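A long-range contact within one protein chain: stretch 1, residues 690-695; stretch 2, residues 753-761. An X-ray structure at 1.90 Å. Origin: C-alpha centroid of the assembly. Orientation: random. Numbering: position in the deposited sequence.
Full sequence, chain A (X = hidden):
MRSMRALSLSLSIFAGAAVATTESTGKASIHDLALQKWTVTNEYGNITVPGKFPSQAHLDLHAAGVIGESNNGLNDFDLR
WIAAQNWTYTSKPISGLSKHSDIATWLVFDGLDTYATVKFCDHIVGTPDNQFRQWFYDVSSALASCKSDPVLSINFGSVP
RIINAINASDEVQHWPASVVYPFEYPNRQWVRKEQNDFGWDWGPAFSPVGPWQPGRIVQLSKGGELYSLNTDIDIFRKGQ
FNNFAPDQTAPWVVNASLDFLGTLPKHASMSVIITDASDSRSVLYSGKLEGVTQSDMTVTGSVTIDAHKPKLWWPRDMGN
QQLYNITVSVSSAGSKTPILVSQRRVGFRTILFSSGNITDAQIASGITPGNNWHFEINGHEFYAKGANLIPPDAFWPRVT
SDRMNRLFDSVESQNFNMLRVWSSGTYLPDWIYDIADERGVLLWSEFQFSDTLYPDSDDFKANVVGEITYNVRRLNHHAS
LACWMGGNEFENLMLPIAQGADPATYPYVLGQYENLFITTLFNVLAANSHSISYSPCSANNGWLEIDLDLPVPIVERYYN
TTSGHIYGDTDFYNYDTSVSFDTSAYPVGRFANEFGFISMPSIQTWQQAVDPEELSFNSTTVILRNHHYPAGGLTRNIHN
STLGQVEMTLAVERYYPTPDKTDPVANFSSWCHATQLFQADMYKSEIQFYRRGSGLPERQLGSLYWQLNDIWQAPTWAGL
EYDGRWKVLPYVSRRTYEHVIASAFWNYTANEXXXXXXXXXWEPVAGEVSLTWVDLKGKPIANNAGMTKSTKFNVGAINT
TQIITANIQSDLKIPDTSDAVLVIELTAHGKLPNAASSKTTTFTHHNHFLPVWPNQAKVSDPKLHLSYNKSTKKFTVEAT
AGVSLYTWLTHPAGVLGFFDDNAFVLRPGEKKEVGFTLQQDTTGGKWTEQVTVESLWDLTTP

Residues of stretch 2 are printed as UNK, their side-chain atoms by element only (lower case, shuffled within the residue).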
ATOM      1  N   TYR A 690      31.687  26.605   5.939  1.00 36.84           N
ATOM      2  CA  TYR A 690      31.025  27.911   5.807  1.00 37.35           C
ATOM      3  C   TYR A 690      31.146  28.735   7.105  1.00 37.38           C
ATOM      4  O   TYR A 690      31.475  29.924   7.068  1.00 37.33           O
ATOM      5  CB  TYR A 690      29.543  27.781   5.405  1.00 35.56           C
ATOM      6  CG  TYR A 690      29.304  27.134   4.061  1.00 35.43           C
ATOM      7  CD1 TYR A 690      30.105  27.438   2.957  1.00 35.27           C
ATOM      8  CD2 TYR A 690      28.291  26.154   3.901  1.00 35.32           C
ATOM      9  CE1 TYR A 690      29.910  26.799   1.740  1.00 35.95           C
ATOM     10  CE2 TYR A 690      28.095  25.528   2.687  1.00 34.65           C
ATOM     11  CZ  TYR A 690      28.898  25.843   1.607  1.00 35.05           C
ATOM     12  OH  TYR A 690      28.697  25.213   0.364  1.00 34.51           O
ATOM     13  N   ARG A 691      30.893  28.087   8.245  1.00 36.76           N
ATOM     14  CA  ARG A 691      30.950  28.777   9.522  1.00 36.91           C
ATOM     15  C   ARG A 691      32.316  29.289   9.925  1.00 37.41           C
ATOM     16  O   ARG A 691      32.411  30.374  10.433  1.00 36.72           O
ATOM     17  CB  ARG A 691      30.471  27.903  10.623  1.00 36.08           C
ATOM     18  CG  ARG A 691      28.969  27.680  10.532  1.00 35.44           C
ATOM     19  CD  ARG A 691      28.511  27.064  11.826  1.00 36.40           C
ATOM     20  NE  ARG A 691      28.613  27.978  12.973  1.00 37.12           N
ATOM     21  CZ  ARG A 691      28.137  27.682  14.185  1.00 37.87           C
ATOM     22  NH1 ARG A 691      27.521  26.510  14.394  1.00 37.23           N
ATOM     23  NH2 ARG A 691      28.229  28.559  15.180  1.00 38.20           N
ATOM     24  N   ARG A 692      33.329  28.453   9.781  1.00 38.74           N
ATOM     25  CA  ARG A 692      34.742  28.890   9.951  1.00 40.42           C
ATOM     26  C   ARG A 692      35.102  30.123   9.109  1.00 41.37           C
ATOM     27  O   ARG A 692      35.957  30.955   9.480  1.00 42.61           O
ATOM     28  CB  ARG A 692      35.683  27.734   9.600  1.00 41.24           C
ATOM     29  CG  ARG A 692      37.161  28.084   9.769  1.00 43.40           C
ATOM     30  CD  ARG A 692      38.107  26.983   9.347  1.00 44.47           C
ATOM     31  NE  ARG A 692      38.029  26.716   7.918  1.00 43.42           N
ATOM     32  CZ  ARG A 692      38.729  25.775   7.287  1.00 44.95           C
ATOM     33  NH1 ARG A 692      39.585  24.999   7.948  1.00 45.66           N
ATOM     34  NH2 ARG A 692      38.562  25.594   5.978  1.00 44.25           N
ATOM     35  N   GLY A 693      34.513  30.200   7.925  1.00 40.24           N
ATOM     36  CA  GLY A 693      34.697  31.345   7.049  1.00 41.39           C
ATOM     37  C   GLY A 693      34.302  32.696   7.644  1.00 40.49           C
ATOM     38  O   GLY A 693      34.714  33.710   7.134  1.00 41.70           O
ATOM     39  N   SER A 694      33.505  32.694   8.716  1.00 40.37           N
ATOM     40  CA  SER A 694      33.150  33.909   9.445  1.00 41.10           C
ATOM     41  C   SER A 694      34.382  34.663   9.903  1.00 41.37           C
ATOM     42  O   SER A 694      34.363  35.880   9.948  1.00 41.43           O
ATOM     43  CB  SER A 694      32.295  33.568  10.681  1.00 42.05           C
ATOM     44  OG  SER A 694      33.044  32.811  11.636  1.00 40.35           O
ATOM     45  N   GLY A 695      35.431  33.920  10.270  1.00 43.22           N
ATOM     46  CA  GLY A 695      36.707  34.507  10.710  1.00 45.01           C
ATOM     47  C   GLY A 695      37.822  34.585   9.681  1.00 46.06           C
ATOM     48  O   GLY A 695      38.951  34.866  10.042  1.00 45.22           O
ATOM     49  N   UNK A 753      45.413  16.893   9.702  1.00 52.77           N
ATOM     50  CA  UNK A 753      44.220  17.206  10.489  1.00 52.24           C
ATOM     51  C   UNK A 753      44.345  18.613  11.108  1.00 51.71           C
ATOM     52  O   UNK A 753      45.414  18.980  11.616  1.00 52.34           O
ATOM     53  c   UNK A 753      42.962  16.390  12.685  1.00 50.45           C
ATOM     54  c   UNK A 753      41.540  16.413  12.156  1.00 48.61           C
ATOM     55  c   UNK A 753      43.110  15.328  13.777  1.00 50.16           C
ATOM     56  c   UNK A 753      43.997  16.151  11.582  1.00 51.35           C
ATOM     57  N   UNK A 754      43.259  19.392  11.017  1.00 48.93           N
ATOM     58  CA  UNK A 754      43.125  20.670  11.728  1.00 49.19           C
ATOM     59  C   UNK A 754      41.843  20.641  12.516  1.00 48.11           C
ATOM     60  O   UNK A 754      40.852  20.125  12.030  1.00 45.39           O
ATOM     61  o   UNK A 754      43.293  23.886   8.925  1.00 51.73           O
ATOM     62  c   UNK A 754      44.331  21.977   9.922  1.00 53.15           C
ATOM     63  c   UNK A 754      44.322  23.200   9.020  1.00 54.04           C
ATOM     64  o   UNK A 754      45.368  23.481   8.388  1.00 59.03           O
ATOM     65  c   UNK A 754      43.073  21.846  10.771  1.00 50.42           C
ATOM     66  N   UNK A 755      41.878  21.160  13.745  1.00 47.45           N
ATOM     67  CA  UNK A 755      40.664  21.373  14.523  1.00 46.11           C
ATOM     68  C   UNK A 755      40.519  22.859  14.830  1.00 46.88           C
ATOM     69  O   UNK A 755      41.433  23.502  15.351  1.00 47.52           O
ATOM     70  c   UNK A 755      40.631  20.554  15.818  1.00 46.62           C
ATOM     71  c   UNK A 755      40.746  19.072  15.462  1.00 47.12           C
ATOM     72  c   UNK A 755      39.311  20.796  16.540  1.00 46.43           C
ATOM     73  c   UNK A 755      41.304  18.233  16.550  1.00 48.83           C
ATOM     74  N   UNK A 756      39.359  23.395  14.479  1.00 45.13           N
ATOM     75  CA  UNK A 756      39.033  24.793  14.703  1.00 43.72           C
ATOM     76  C   UNK A 756      37.830  24.888  15.595  1.00 44.69           C
ATOM     77  O   UNK A 756      36.933  24.030  15.520  1.00 45.84           O
ATOM     78  c   UNK A 756      41.993  28.604  10.621  1.00 45.05           C
ATOM     79  c   UNK A 756      39.787  25.530  12.400  1.00 42.53           C
ATOM     80  n   UNK A 756      41.332  24.987  10.878  1.00 44.04           N
ATOM     81  c   UNK A 756      41.027  29.008  11.561  1.00 45.46           C
ATOM     82  c   UNK A 756      41.371  26.349  10.980  1.00 43.73           C
ATOM     83  c   UNK A 756      40.228  28.080  12.214  1.00 44.14           C
ATOM     84  c   UNK A 756      40.416  26.721  11.941  1.00 43.30           C
ATOM     85  c   UNK A 756      38.675  25.452  13.380  1.00 43.37           C
ATOM     86  c   UNK A 756      40.365  24.510  11.739  1.00 42.78           C
ATOM     87  c   UNK A 756      42.170  27.281  10.314  1.00 45.33           C
ATOM     88  N   UNK A 757      37.804  25.929  16.426  1.00 45.57           N
ATOM     89  CA  UNK A 757      36.635  26.258  17.224  1.00 46.09           C
ATOM     90  C   UNK A 757      35.964  27.520  16.649  1.00 46.31           C
ATOM     91  O   UNK A 757      36.626  28.565  16.444  1.00 46.53           O
ATOM     92  c   UNK A 757      37.483  25.182  19.348  1.00 47.84           C
ATOM     93  c   UNK A 757      36.986  26.475  18.701  1.00 46.54           C
ATOM     94  c   UNK A 757      35.792  27.018  19.471  1.00 46.12           C
ATOM     95  N   UNK A 758      34.646  27.438  16.447  1.00 44.14           N
ATOM     96  CA  UNK A 758      33.888  28.510  15.796  1.00 44.30           C
ATOM     97  C   UNK A 758      32.685  28.864  16.640  1.00 44.11           C
ATOM     98  O   UNK A 758      32.019  27.978  17.143  1.00 44.54           O
ATOM     99  o   UNK A 758      34.550  27.793  13.551  1.00 43.70           O
ATOM    100  c   UNK A 758      33.418  28.076  14.381  1.00 43.75           C
ATOM    101  c   UNK A 758      32.613  29.174  13.720  1.00 45.82           C
ATOM    102  N   UNK A 759      32.411  30.162  16.797  1.00 44.87           N
ATOM    103  CA  UNK A 759      31.346  30.642  17.697  1.00 43.75           C
ATOM    104  C   UNK A 759      30.501  31.684  17.003  1.00 41.81           C
ATOM    105  O   UNK A 759      31.054  32.557  16.354  1.00 42.67           O
ATOM    106  o   UNK A 759      30.990  31.962  19.713  1.00 45.21           O
ATOM    107  c   UNK A 759      31.959  31.260  18.971  1.00 45.02           C
ATOM    108  N   UNK A 760      29.174  31.616  17.145  1.00 40.27           N
ATOM    109  CA  UNK A 760      28.326  32.664  16.575  1.00 41.06           C
ATOM    110  C   UNK A 760      27.855  33.741  17.577  1.00 42.44           C
ATOM    111  O   UNK A 760      27.008  34.593  17.249  1.00 40.58           O
ATOM    112  o   UNK A 760      26.258  31.460  18.002  1.00 43.02           O
ATOM    113  o   UNK A 760      25.076  31.011  16.177  1.00 40.90           O
ATOM    114  c   UNK A 760      27.142  32.058  15.827  1.00 40.99           C
ATOM    115  c   UNK A 760      26.086  31.473  16.744  1.00 42.33           C
ATOM    116  N   UNK A 761      28.382  33.668  18.792  1.00 42.76           N
ATOM    117  CA  UNK A 761      28.004  34.596  19.848  1.00 46.61           C
ATOM    118  C   UNK A 761      28.550  35.987  19.539  1.00 45.27           C
ATOM    119  O   UNK A 761      29.514  36.133  18.769  1.00 45.68           O
ATOM    120  c   UNK A 761      28.806  32.255  22.845  1.00 48.48           C
ATOM    121  c   UNK A 761      27.989  32.747  21.655  1.00 47.56           C
ATOM    122  c   UNK A 761      26.504  32.781  21.987  1.00 48.83           C
ATOM    123  c   UNK A 761      28.519  34.104  21.200  1.00 46.21           C
TER
HETATM  124  O   HOH W   1      31.141  32.445  13.404  1.00 34.06           O

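Residues 753-759 belong to a strand that begins earlier in the chain and packs against residues 690-695, where 690-692 are helical and 693-695 form a 3-10 segment. Position 753 carries four carbons forked at the second and lies out of reach of stretch 1; this branching identifies Leu753.

Position 754 has three carbons in a row, the third bearing two oxygens, and points toward stretch 1. One carboxylate oxygen lies 4.0 Å from NH1 of Arg692. A carboxylate after two further carbons is that of a glutamate, Glu754, and its approach to Arg692 is a long salt bridge.

At position 755 four carbons fork at the first, with one arm two carbons long. The beta-branched side chain, again out of reach of stretch 1, is Ile755.

Position 756 places one carbon before fused five- and six-membered rings that hold eight carbons and one nitrogen. Arg692 lies over one face of this ring system, with its CD 3.7 Å from the centroid of the five-membered ring in a CH-pi contact and its CZ 4.7 Å from the same centroid as a cation-pi partner. NH1 of Arg692 is 3.4 Å from the ring nitrogen. The ring system is an indole, so the residue is Trp756. NH1 of Arg692 and NE1 of Trp756 are both donors, and no hydrogen bond forms between them. NE1 of Trp756 instead donates to OE1 of Glu754 at 3.0 Å, which holds the carboxylate beside the indole.

Position 757 has one carbon carrying two others, with no heteroatom, and makes no contact with stretch 1: Val757.

At position 758 the first carbon carries one oxygen and one carbon. The carbon branch packs 3.5 Å from O of Arg691, and the oxygen is 3.8 Å from CA of Arg692. One hydroxyl and one methyl on a beta carbon make Thr758. Its CG2 also lies 4.2 Å from OG of Ser694.

Position 759 has a single carbon followed by one oxygen, and its CA-to-CB bond points away from stretch 1; it is Ser759. Its hydroxyl accepts a hydrogen bond from N of residue 761, 3.2 Å from OG of Ser759.

Position 760, beyond the strand, has two carbons, the second with two oxygens; its CB is 3.7 Å from NH2 of Arg691. It is Asp760. OD2 of Asp760 is 4.1 Å from NH2 of Arg691 but well out of the guanidinium plane, so the charges are near without a salt bridge.

Position 761 has four carbons forked at the second, out of reach of stretch 1, and is Leu761.

No direct hydrogen bond crosses the contact. Thr758 packs against the backbone of Arg691 and Arg692, its CA 5.9 Å from CA of Arg692. Arg692 extends over the indole of Trp756 toward Glu754, combining ring packing with charge. One water completes the join, donating to OG of Ser694 at 2.6 Å and to O of Ser759 at 3.0 Å, while OG of Ser694 donates to O of Arg691 at 2.8 Å.

Stretch 2, residues 753-761: LEIWVTSDL
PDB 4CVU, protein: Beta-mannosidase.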